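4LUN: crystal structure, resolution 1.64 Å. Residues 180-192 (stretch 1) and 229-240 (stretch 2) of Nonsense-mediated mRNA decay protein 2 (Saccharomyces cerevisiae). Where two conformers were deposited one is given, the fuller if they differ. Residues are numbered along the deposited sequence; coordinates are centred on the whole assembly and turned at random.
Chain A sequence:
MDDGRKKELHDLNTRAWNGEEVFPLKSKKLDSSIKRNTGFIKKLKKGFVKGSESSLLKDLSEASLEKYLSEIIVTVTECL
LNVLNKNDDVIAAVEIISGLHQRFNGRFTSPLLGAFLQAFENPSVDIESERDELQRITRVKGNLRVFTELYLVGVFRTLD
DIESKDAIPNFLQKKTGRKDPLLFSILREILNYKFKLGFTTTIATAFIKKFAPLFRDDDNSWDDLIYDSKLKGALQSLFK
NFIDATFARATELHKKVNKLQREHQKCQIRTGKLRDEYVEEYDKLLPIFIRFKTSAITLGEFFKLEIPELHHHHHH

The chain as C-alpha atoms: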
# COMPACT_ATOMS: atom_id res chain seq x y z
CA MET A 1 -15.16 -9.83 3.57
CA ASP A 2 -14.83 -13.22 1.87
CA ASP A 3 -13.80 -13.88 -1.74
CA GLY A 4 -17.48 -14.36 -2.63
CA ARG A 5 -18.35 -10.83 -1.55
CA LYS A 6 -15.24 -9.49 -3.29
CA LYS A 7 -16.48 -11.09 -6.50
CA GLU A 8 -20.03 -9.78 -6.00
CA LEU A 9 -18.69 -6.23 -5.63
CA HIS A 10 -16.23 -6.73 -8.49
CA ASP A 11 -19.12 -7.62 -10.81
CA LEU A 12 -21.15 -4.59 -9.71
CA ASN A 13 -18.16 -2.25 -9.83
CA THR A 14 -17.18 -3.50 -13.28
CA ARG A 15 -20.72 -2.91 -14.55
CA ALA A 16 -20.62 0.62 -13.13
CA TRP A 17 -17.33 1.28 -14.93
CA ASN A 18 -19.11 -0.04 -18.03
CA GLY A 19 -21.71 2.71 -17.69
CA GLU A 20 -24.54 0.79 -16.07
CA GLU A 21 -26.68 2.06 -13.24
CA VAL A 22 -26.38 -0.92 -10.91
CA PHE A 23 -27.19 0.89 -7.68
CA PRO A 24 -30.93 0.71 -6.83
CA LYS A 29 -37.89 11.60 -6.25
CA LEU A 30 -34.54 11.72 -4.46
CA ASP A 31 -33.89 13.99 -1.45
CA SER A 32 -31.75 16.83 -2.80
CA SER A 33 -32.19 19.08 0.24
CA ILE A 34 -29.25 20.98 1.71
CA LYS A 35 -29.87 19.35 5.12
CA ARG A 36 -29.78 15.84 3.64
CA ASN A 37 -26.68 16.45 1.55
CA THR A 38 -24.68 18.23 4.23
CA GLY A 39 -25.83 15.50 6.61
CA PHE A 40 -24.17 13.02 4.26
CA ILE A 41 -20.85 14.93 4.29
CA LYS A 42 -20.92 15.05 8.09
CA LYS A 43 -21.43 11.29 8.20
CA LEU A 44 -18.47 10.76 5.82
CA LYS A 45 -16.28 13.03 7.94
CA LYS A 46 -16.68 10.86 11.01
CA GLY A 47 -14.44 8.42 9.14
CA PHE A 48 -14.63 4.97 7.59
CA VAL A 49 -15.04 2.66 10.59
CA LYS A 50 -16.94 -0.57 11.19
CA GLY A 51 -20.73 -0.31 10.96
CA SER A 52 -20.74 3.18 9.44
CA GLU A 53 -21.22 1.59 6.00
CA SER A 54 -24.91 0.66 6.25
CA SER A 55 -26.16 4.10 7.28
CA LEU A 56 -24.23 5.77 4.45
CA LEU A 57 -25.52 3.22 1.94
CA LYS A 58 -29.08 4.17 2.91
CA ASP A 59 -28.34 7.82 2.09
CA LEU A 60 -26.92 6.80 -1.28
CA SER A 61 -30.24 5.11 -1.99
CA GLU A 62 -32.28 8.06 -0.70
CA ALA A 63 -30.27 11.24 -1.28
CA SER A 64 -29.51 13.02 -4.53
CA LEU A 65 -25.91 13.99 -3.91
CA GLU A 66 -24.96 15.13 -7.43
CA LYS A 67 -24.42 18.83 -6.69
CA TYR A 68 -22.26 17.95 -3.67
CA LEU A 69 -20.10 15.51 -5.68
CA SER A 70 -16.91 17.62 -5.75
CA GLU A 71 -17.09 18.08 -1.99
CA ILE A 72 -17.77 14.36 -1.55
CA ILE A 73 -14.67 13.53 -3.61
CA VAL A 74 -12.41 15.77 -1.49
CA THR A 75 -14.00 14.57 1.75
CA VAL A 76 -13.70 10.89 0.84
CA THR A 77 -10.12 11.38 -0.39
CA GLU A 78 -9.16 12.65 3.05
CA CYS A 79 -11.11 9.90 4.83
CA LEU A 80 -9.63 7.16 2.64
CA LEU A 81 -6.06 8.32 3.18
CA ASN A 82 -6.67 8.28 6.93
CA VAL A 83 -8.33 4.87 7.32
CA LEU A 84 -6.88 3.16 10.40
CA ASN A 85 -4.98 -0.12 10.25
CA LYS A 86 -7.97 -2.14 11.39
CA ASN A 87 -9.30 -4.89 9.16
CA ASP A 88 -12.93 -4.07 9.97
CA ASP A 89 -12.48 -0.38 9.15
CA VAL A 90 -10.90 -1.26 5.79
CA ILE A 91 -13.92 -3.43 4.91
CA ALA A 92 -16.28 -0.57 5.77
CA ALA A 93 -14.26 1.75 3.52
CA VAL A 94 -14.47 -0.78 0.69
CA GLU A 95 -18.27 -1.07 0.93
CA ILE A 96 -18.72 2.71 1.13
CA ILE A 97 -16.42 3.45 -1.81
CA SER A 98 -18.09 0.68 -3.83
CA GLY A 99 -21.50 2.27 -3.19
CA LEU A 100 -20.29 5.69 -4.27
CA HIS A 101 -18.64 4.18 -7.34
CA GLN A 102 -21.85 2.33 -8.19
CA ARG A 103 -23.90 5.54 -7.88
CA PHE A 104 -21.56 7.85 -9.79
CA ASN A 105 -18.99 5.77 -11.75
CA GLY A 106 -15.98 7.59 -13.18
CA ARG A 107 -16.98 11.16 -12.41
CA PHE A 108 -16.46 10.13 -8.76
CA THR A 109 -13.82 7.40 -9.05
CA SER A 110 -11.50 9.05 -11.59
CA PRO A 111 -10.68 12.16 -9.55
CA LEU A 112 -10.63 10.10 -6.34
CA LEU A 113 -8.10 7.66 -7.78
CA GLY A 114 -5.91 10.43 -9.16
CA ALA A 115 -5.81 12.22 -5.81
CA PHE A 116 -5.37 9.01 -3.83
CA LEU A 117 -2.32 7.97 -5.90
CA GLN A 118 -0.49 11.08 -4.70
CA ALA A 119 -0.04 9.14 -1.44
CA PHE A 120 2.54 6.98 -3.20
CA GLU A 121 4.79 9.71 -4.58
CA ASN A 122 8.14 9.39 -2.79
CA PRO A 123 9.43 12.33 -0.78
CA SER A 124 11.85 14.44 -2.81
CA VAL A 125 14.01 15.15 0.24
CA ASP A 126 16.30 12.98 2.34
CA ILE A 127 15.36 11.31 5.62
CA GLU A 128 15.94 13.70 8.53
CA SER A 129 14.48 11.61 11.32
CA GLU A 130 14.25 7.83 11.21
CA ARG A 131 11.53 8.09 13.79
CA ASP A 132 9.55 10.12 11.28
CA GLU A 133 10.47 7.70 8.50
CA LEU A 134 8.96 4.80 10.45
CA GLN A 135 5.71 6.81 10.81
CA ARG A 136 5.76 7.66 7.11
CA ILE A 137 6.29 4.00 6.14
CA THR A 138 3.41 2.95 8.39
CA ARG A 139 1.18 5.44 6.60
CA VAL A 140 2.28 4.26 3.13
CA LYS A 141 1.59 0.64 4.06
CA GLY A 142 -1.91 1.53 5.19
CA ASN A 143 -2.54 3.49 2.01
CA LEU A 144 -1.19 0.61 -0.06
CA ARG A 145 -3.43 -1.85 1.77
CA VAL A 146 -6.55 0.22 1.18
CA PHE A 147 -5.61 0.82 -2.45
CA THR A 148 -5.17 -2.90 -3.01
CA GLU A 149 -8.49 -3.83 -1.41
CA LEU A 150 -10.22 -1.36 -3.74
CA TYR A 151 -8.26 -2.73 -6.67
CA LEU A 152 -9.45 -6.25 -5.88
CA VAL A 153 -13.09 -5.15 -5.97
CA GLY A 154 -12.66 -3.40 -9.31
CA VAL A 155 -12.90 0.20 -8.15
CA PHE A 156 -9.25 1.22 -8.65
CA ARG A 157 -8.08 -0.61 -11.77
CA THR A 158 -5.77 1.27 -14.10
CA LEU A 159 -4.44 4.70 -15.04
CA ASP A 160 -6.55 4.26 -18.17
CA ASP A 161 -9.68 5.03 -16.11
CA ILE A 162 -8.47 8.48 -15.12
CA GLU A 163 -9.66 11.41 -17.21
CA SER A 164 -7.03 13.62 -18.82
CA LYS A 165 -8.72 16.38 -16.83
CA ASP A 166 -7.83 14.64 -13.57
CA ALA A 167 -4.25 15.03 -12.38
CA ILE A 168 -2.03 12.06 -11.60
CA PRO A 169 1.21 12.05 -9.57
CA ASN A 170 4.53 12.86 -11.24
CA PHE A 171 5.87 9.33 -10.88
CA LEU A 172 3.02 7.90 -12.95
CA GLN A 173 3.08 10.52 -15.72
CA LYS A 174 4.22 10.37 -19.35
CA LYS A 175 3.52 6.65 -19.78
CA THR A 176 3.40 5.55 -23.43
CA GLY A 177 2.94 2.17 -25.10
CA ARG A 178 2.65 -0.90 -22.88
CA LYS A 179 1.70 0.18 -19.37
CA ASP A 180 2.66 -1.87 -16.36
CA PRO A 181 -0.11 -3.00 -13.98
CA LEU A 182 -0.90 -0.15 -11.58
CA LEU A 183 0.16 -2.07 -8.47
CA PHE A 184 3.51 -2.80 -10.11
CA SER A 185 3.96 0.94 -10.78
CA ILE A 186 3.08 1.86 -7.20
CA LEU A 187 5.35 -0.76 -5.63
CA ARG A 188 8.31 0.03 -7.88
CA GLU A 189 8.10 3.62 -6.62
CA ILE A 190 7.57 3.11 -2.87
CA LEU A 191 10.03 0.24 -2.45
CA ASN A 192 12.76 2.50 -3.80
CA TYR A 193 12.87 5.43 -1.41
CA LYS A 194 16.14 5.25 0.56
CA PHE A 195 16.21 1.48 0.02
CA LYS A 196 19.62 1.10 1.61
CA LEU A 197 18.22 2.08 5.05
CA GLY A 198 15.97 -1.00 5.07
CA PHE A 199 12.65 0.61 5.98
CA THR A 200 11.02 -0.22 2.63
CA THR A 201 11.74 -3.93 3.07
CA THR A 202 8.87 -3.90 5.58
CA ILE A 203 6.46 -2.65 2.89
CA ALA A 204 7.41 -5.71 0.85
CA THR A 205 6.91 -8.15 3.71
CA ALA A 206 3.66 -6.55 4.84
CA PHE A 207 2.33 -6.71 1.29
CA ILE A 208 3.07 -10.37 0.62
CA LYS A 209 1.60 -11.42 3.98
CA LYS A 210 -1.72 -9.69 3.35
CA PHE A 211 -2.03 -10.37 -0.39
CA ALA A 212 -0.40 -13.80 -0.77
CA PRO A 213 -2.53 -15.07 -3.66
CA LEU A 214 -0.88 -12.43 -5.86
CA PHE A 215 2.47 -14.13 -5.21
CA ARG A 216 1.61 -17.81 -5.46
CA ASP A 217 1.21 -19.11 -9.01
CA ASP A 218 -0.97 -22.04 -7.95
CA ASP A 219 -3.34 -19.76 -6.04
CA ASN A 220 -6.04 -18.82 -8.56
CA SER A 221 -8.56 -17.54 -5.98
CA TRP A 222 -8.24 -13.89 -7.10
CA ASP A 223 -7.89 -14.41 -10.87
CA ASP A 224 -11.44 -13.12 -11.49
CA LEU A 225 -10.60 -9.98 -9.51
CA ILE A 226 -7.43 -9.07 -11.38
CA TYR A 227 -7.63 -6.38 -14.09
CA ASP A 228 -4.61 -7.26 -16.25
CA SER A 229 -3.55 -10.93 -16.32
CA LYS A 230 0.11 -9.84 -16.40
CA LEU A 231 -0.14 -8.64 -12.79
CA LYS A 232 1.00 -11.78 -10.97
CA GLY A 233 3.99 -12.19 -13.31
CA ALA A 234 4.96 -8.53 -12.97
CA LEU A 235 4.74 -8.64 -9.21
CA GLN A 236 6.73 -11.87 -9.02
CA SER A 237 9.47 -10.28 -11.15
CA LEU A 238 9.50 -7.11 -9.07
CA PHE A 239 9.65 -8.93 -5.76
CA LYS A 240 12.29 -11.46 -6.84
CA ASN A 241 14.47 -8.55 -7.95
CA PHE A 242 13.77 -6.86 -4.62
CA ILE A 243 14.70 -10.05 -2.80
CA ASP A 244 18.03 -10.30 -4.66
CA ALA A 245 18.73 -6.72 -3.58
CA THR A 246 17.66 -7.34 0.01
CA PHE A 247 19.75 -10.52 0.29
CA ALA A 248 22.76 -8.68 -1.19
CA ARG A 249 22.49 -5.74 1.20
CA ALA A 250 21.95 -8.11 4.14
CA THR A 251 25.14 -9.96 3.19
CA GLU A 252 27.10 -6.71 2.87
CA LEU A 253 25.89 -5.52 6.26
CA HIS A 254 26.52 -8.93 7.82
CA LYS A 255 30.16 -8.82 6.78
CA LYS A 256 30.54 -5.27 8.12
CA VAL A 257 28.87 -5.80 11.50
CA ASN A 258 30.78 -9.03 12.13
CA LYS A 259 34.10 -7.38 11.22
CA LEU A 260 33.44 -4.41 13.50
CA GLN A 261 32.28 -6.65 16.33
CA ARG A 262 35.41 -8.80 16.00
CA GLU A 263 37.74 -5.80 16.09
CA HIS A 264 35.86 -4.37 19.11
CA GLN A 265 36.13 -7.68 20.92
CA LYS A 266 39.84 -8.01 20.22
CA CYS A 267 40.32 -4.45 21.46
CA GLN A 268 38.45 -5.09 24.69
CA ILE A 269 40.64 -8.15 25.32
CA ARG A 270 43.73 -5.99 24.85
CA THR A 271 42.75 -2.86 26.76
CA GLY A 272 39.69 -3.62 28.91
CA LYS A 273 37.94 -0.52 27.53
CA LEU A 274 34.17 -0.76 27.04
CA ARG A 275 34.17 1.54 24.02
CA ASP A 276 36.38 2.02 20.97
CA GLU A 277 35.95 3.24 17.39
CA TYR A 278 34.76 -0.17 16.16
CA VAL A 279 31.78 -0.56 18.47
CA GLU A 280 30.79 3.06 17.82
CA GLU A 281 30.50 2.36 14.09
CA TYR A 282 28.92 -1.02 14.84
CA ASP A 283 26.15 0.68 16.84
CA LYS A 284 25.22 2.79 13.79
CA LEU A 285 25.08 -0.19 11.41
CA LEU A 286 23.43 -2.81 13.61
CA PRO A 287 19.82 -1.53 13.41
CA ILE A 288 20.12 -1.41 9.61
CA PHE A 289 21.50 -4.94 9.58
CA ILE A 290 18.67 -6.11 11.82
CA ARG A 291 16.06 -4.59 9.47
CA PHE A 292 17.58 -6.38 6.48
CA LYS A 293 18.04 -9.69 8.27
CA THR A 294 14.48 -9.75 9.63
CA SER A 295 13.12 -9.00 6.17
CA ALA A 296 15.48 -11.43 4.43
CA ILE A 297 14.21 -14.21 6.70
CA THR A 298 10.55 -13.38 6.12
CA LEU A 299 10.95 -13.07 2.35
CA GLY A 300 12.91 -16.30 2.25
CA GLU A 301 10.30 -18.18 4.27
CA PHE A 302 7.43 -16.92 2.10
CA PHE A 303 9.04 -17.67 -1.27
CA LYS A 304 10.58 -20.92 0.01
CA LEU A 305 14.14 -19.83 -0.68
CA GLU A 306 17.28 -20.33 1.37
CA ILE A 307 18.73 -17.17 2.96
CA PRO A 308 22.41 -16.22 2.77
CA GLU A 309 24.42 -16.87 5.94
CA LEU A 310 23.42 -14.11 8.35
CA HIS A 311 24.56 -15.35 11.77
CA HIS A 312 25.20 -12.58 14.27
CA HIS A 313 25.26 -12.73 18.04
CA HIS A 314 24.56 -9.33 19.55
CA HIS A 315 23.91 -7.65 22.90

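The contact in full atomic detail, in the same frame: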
# COMPACT_ATOMS: atom_id res chain seq x y z
N ASP A 180 2.60 -0.87 -17.41
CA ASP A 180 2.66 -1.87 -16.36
C ASP A 180 1.34 -1.88 -15.58
O ASP A 180 0.59 -0.91 -15.59
CB ASP A 180 3.82 -1.55 -15.42
CG ASP A 180 5.18 -1.64 -16.12
OD1 ASP A 180 5.42 -2.64 -16.82
OD2 ASP A 180 6.00 -0.71 -15.95
N PRO A 181 1.04 -3.00 -14.91
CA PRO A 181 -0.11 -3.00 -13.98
C PRO A 181 0.10 -1.92 -12.94
O PRO A 181 1.25 -1.67 -12.56
CB PRO A 181 -0.01 -4.38 -13.32
CG PRO A 181 0.69 -5.24 -14.32
CD PRO A 181 1.71 -4.31 -14.96
N LEU A 182 -0.99 -1.31 -12.47
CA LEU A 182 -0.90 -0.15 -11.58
C LEU A 182 -0.22 -0.48 -10.25
O LEU A 182 0.59 0.31 -9.75
CB LEU A 182 -2.29 0.45 -11.35
CG LEU A 182 -2.37 1.75 -10.53
CD1 LEU A 182 -1.32 2.76 -10.99
CD2 LEU A 182 -3.78 2.35 -10.64
N LEU A 183 -0.53 -1.65 -9.69
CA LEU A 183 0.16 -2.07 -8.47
C LEU A 183 1.66 -2.20 -8.66
O LEU A 183 2.41 -1.90 -7.75
CB LEU A 183 -0.40 -3.39 -7.93
CG LEU A 183 -1.70 -3.30 -7.14
CD1 LEU A 183 -2.31 -4.69 -6.97
CD2 LEU A 183 -1.42 -2.65 -5.77
N PHE A 184 2.09 -2.69 -9.82
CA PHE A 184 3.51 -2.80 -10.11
C PHE A 184 4.15 -1.39 -10.08
O PHE A 184 5.22 -1.19 -9.48
CB PHE A 184 3.72 -3.49 -11.48
CG PHE A 184 5.16 -3.51 -11.95
CD1 PHE A 184 5.97 -4.61 -11.73
CD2 PHE A 184 5.69 -2.42 -12.65
CE1 PHE A 184 7.28 -4.64 -12.19
CE2 PHE A 184 7.00 -2.44 -13.09
CZ PHE A 184 7.80 -3.54 -12.86
N SER A 185 3.47 -0.43 -10.70
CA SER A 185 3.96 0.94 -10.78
C SER A 185 4.09 1.55 -9.40
O SER A 185 5.12 2.17 -9.06
CB SER A 185 3.07 1.81 -11.67
OG SER A 185 3.13 1.36 -13.01
N ILE A 186 3.06 1.36 -8.58
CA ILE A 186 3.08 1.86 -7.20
C ILE A 186 4.21 1.22 -6.38
O ILE A 186 4.97 1.91 -5.67
CB ILE A 186 1.72 1.58 -6.55
CG1 ILE A 186 0.65 2.46 -7.19
CG2 ILE A 186 1.76 1.84 -5.02
CD1 ILE A 186 -0.77 2.01 -6.85
N LEU A 187 4.33 -0.10 -6.44
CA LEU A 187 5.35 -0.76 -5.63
C LEU A 187 6.76 -0.44 -6.09
O LEU A 187 7.67 -0.28 -5.26
CB LEU A 187 5.10 -2.26 -5.59
CG LEU A 187 3.99 -2.63 -4.61
CD1 LEU A 187 3.35 -3.97 -4.96
CD2 LEU A 187 4.59 -2.65 -3.21
N ARG A 188 6.97 -0.32 -7.40
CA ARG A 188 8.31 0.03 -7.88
C ARG A 188 8.76 1.40 -7.36
O ARG A 188 9.96 1.62 -7.12
CB ARG A 188 8.39 0.01 -9.41
CG ARG A 188 9.83 -0.02 -9.89
CD ARG A 188 9.99 -0.79 -11.17
NE ARG A 188 9.65 0.02 -12.33
CZ ARG A 188 10.02 -0.27 -13.57
NH1 ARG A 188 10.75 -1.35 -13.81
NH2 ARG A 188 9.67 0.53 -14.57
N GLU A 189 7.81 2.31 -7.19
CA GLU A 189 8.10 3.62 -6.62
C GLU A 189 8.40 3.52 -5.12
O GLU A 189 9.49 3.87 -4.68
CB GLU A 189 6.96 4.61 -6.88
CG GLU A 189 7.05 5.95 -6.11
CD GLU A 189 7.97 6.98 -6.76
OE1 GLU A 189 8.69 6.61 -7.71
OE2 GLU A 189 7.95 8.16 -6.33
N ILE A 190 7.45 3.03 -4.33
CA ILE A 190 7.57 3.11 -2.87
C ILE A 190 8.65 2.20 -2.28
O ILE A 190 9.20 2.49 -1.22
CB ILE A 190 6.20 2.93 -2.17
CG1 ILE A 190 5.65 1.51 -2.35
CG2 ILE A 190 5.20 4.01 -2.66
CD1 ILE A 190 4.24 1.33 -1.76
N LEU A 191 8.98 1.11 -2.96
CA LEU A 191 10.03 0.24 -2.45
C LEU A 191 11.41 0.86 -2.62
O LEU A 191 12.38 0.39 -2.03
CB LEU A 191 9.99 -1.11 -3.15
CG LEU A 191 8.76 -1.95 -2.81
CD1 LEU A 191 8.82 -3.26 -3.59
CD2 LEU A 191 8.71 -2.23 -1.33
N ASN A 192 11.47 1.93 -3.41
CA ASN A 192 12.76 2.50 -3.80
C ASN A 192 13.04 3.90 -3.26
O ASN A 192 13.75 4.70 -3.87
CB ASN A 192 12.91 2.46 -5.33
CG ASN A 192 13.19 1.06 -5.85
OD1 ASN A 192 14.31 0.54 -5.71
ND2 ASN A 192 12.18 0.42 -6.44
N SER A 229 -4.08 -9.60 -16.68
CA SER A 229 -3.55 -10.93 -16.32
C SER A 229 -2.03 -10.97 -16.13
O SER A 229 -1.49 -11.91 -15.55
CB SER A 229 -3.98 -11.98 -17.36
OG SER A 229 -3.24 -11.84 -18.55
N LYS A 230 -1.33 -9.94 -16.60
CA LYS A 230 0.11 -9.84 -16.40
C LYS A 230 0.51 -9.49 -14.97
O LYS A 230 1.70 -9.54 -14.64
CB LYS A 230 0.70 -8.80 -17.36
CG LYS A 230 0.60 -9.18 -18.82
CD LYS A 230 1.76 -8.59 -19.60
CE LYS A 230 1.45 -8.48 -21.08
NZ LYS A 230 1.75 -7.12 -21.59
N LEU A 231 -0.46 -9.16 -14.13
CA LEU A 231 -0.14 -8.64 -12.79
C LEU A 231 0.70 -9.59 -11.95
O LEU A 231 1.74 -9.19 -11.40
CB LEU A 231 -1.41 -8.27 -12.00
CG LEU A 231 -1.18 -7.88 -10.53
CD1 LEU A 231 -0.50 -6.51 -10.43
CD2 LEU A 231 -2.49 -7.85 -9.76
N LYS A 232 0.27 -10.84 -11.82
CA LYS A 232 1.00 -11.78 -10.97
C LYS A 232 2.46 -11.98 -11.43
O LYS A 232 3.38 -12.00 -10.61
CB LYS A 232 0.24 -13.11 -10.81
CG LYS A 232 -0.95 -12.98 -9.90
CD LYS A 232 -1.70 -14.30 -9.68
CE LYS A 232 -0.89 -15.30 -8.89
NZ LYS A 232 -1.78 -16.39 -8.33
N GLY A 233 2.66 -12.08 -12.74
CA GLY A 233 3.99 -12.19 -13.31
C GLY A 233 4.85 -10.97 -13.05
O GLY A 233 6.04 -11.09 -12.75
N ALA A 234 4.25 -9.79 -13.17
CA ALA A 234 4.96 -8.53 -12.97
C ALA A 234 5.37 -8.40 -11.53
O ALA A 234 6.50 -8.01 -11.22
CB ALA A 234 4.09 -7.35 -13.37
N LEU A 235 4.45 -8.73 -10.63
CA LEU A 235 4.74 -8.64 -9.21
C LEU A 235 5.79 -9.65 -8.77
O LEU A 235 6.63 -9.37 -7.91
CB LEU A 235 3.46 -8.84 -8.39
CG LEU A 235 2.45 -7.71 -8.43
CD1 LEU A 235 1.24 -8.12 -7.57
CD2 LEU A 235 3.06 -6.40 -7.93
N GLN A 236 5.74 -10.85 -9.33
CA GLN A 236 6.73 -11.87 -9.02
C GLN A 236 8.12 -11.40 -9.46
O GLN A 236 9.10 -11.57 -8.74
CB GLN A 236 6.35 -13.21 -9.66
CG GLN A 236 5.67 -14.21 -8.70
CD GLN A 236 4.15 -14.31 -8.86
OE1 GLN A 236 3.40 -13.43 -8.40
NE2 GLN A 236 3.69 -15.39 -9.49
N SER A 237 8.19 -10.79 -10.64
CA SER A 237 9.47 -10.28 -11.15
C SER A 237 10.00 -9.17 -10.26
O SER A 237 11.18 -9.16 -9.87
CB SER A 237 9.31 -9.74 -12.57
OG SER A 237 10.49 -9.05 -12.97
N LEU A 238 9.12 -8.23 -9.92
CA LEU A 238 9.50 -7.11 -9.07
C LEU A 238 9.99 -7.57 -7.71
O LEU A 238 11.01 -7.08 -7.20
CB LEU A 238 8.30 -6.18 -8.87
CG LEU A 238 8.49 -4.93 -8.01
CD1 LEU A 238 9.57 -4.05 -8.60
CD2 LEU A 238 7.16 -4.17 -7.91
N PHE A 239 9.29 -8.53 -7.11
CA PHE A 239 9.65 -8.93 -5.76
C PHE A 239 10.89 -9.82 -5.73
O PHE A 239 11.68 -9.72 -4.80
CB PHE A 239 8.46 -9.57 -5.02
CG PHE A 239 7.55 -8.57 -4.37
CD1 PHE A 239 7.38 -8.55 -2.99
CD2 PHE A 239 6.92 -7.59 -5.13
CE1 PHE A 239 6.56 -7.61 -2.39
CE2 PHE A 239 6.10 -6.64 -4.53
CZ PHE A 239 5.91 -6.66 -3.16
N LYS A 240 11.07 -10.65 -6.75
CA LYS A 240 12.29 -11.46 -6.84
C LYS A 240 13.53 -10.59 -7.06
O LYS A 240 14.57 -10.85 -6.49
CB LYS A 240 12.14 -12.55 -7.92
CG LYS A 240 11.26 -13.72 -7.44
CD LYS A 240 11.15 -14.82 -8.49
CE LYS A 240 10.00 -15.77 -8.16
NZ LYS A 240 10.28 -16.64 -6.98

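Two helical segments, one in each stretch, the second continuing beyond 240, run nearly parallel, with their N-to-C directions 15° apart and their axes 9.4 Å apart at closest approach. The backbones stay in step: CA of Pro 181 is 5.8 Å from CA of Leu 231, CA of Phe 184 is 6.0 Å from CA of Leu 235, and CA of Arg 188 is 7.3 Å from CA of Leu 238. Backbone hydrogen bonds run along each helix, as from Leu 187 N to Leu 183 O (2.9 Å) and from Leu 238 N to Ala 234 O (2.9 Å). No hydrogen bond crosses between the stretches; the 536 Å² they bury is mostly apolar, so the pairing rests on van der Waals packing and the removal of carbon surface from water.

At the N-terminal end, Pro 181, in the N-cap position, lays its ring against Leu 231 (CB to CD1, 3.6 Å) and Ala 234 (CG to CB, 4.1 Å). The same Leu 231 CD1 reaches Leu 183 CB at 4.0 Å. Farther along, the aliphatic contacts centre on Leu 187, whose CB meets Leu 238 CD2 at 3.6 Å and whose CD1 meets Leu 235 CD2 at 3.8 Å. Leu 238, the residue most covered by the partner stretch, also touches the aliphatic part of Arg 188 (CD1 to CD, 4.2 Å).

Two aromatic rings complete the packing. The CA-to-CB bond of Phe 184 points sideways to the partner stretch, but its ring comes nearer: CD1 lies 3.7 Å from Ala 234 CB, a lone methyl, and CE1 lies 3.8 Å from Leu 238 CB. Ala 234 O sits at the ring edge, 3.5 Å from Phe 184 CD1. Phe 239 receives Leu 187 CD1 at its edge, 3.9 Å from CE2, while Leu 191 CD1 approaches the same CE2 at 4.4 Å.

Within stretch 1, Asn 192 ND2 donates a hydrogen bond to Arg 188 O (2.6 Å), tying the side chain back to the preceding turn.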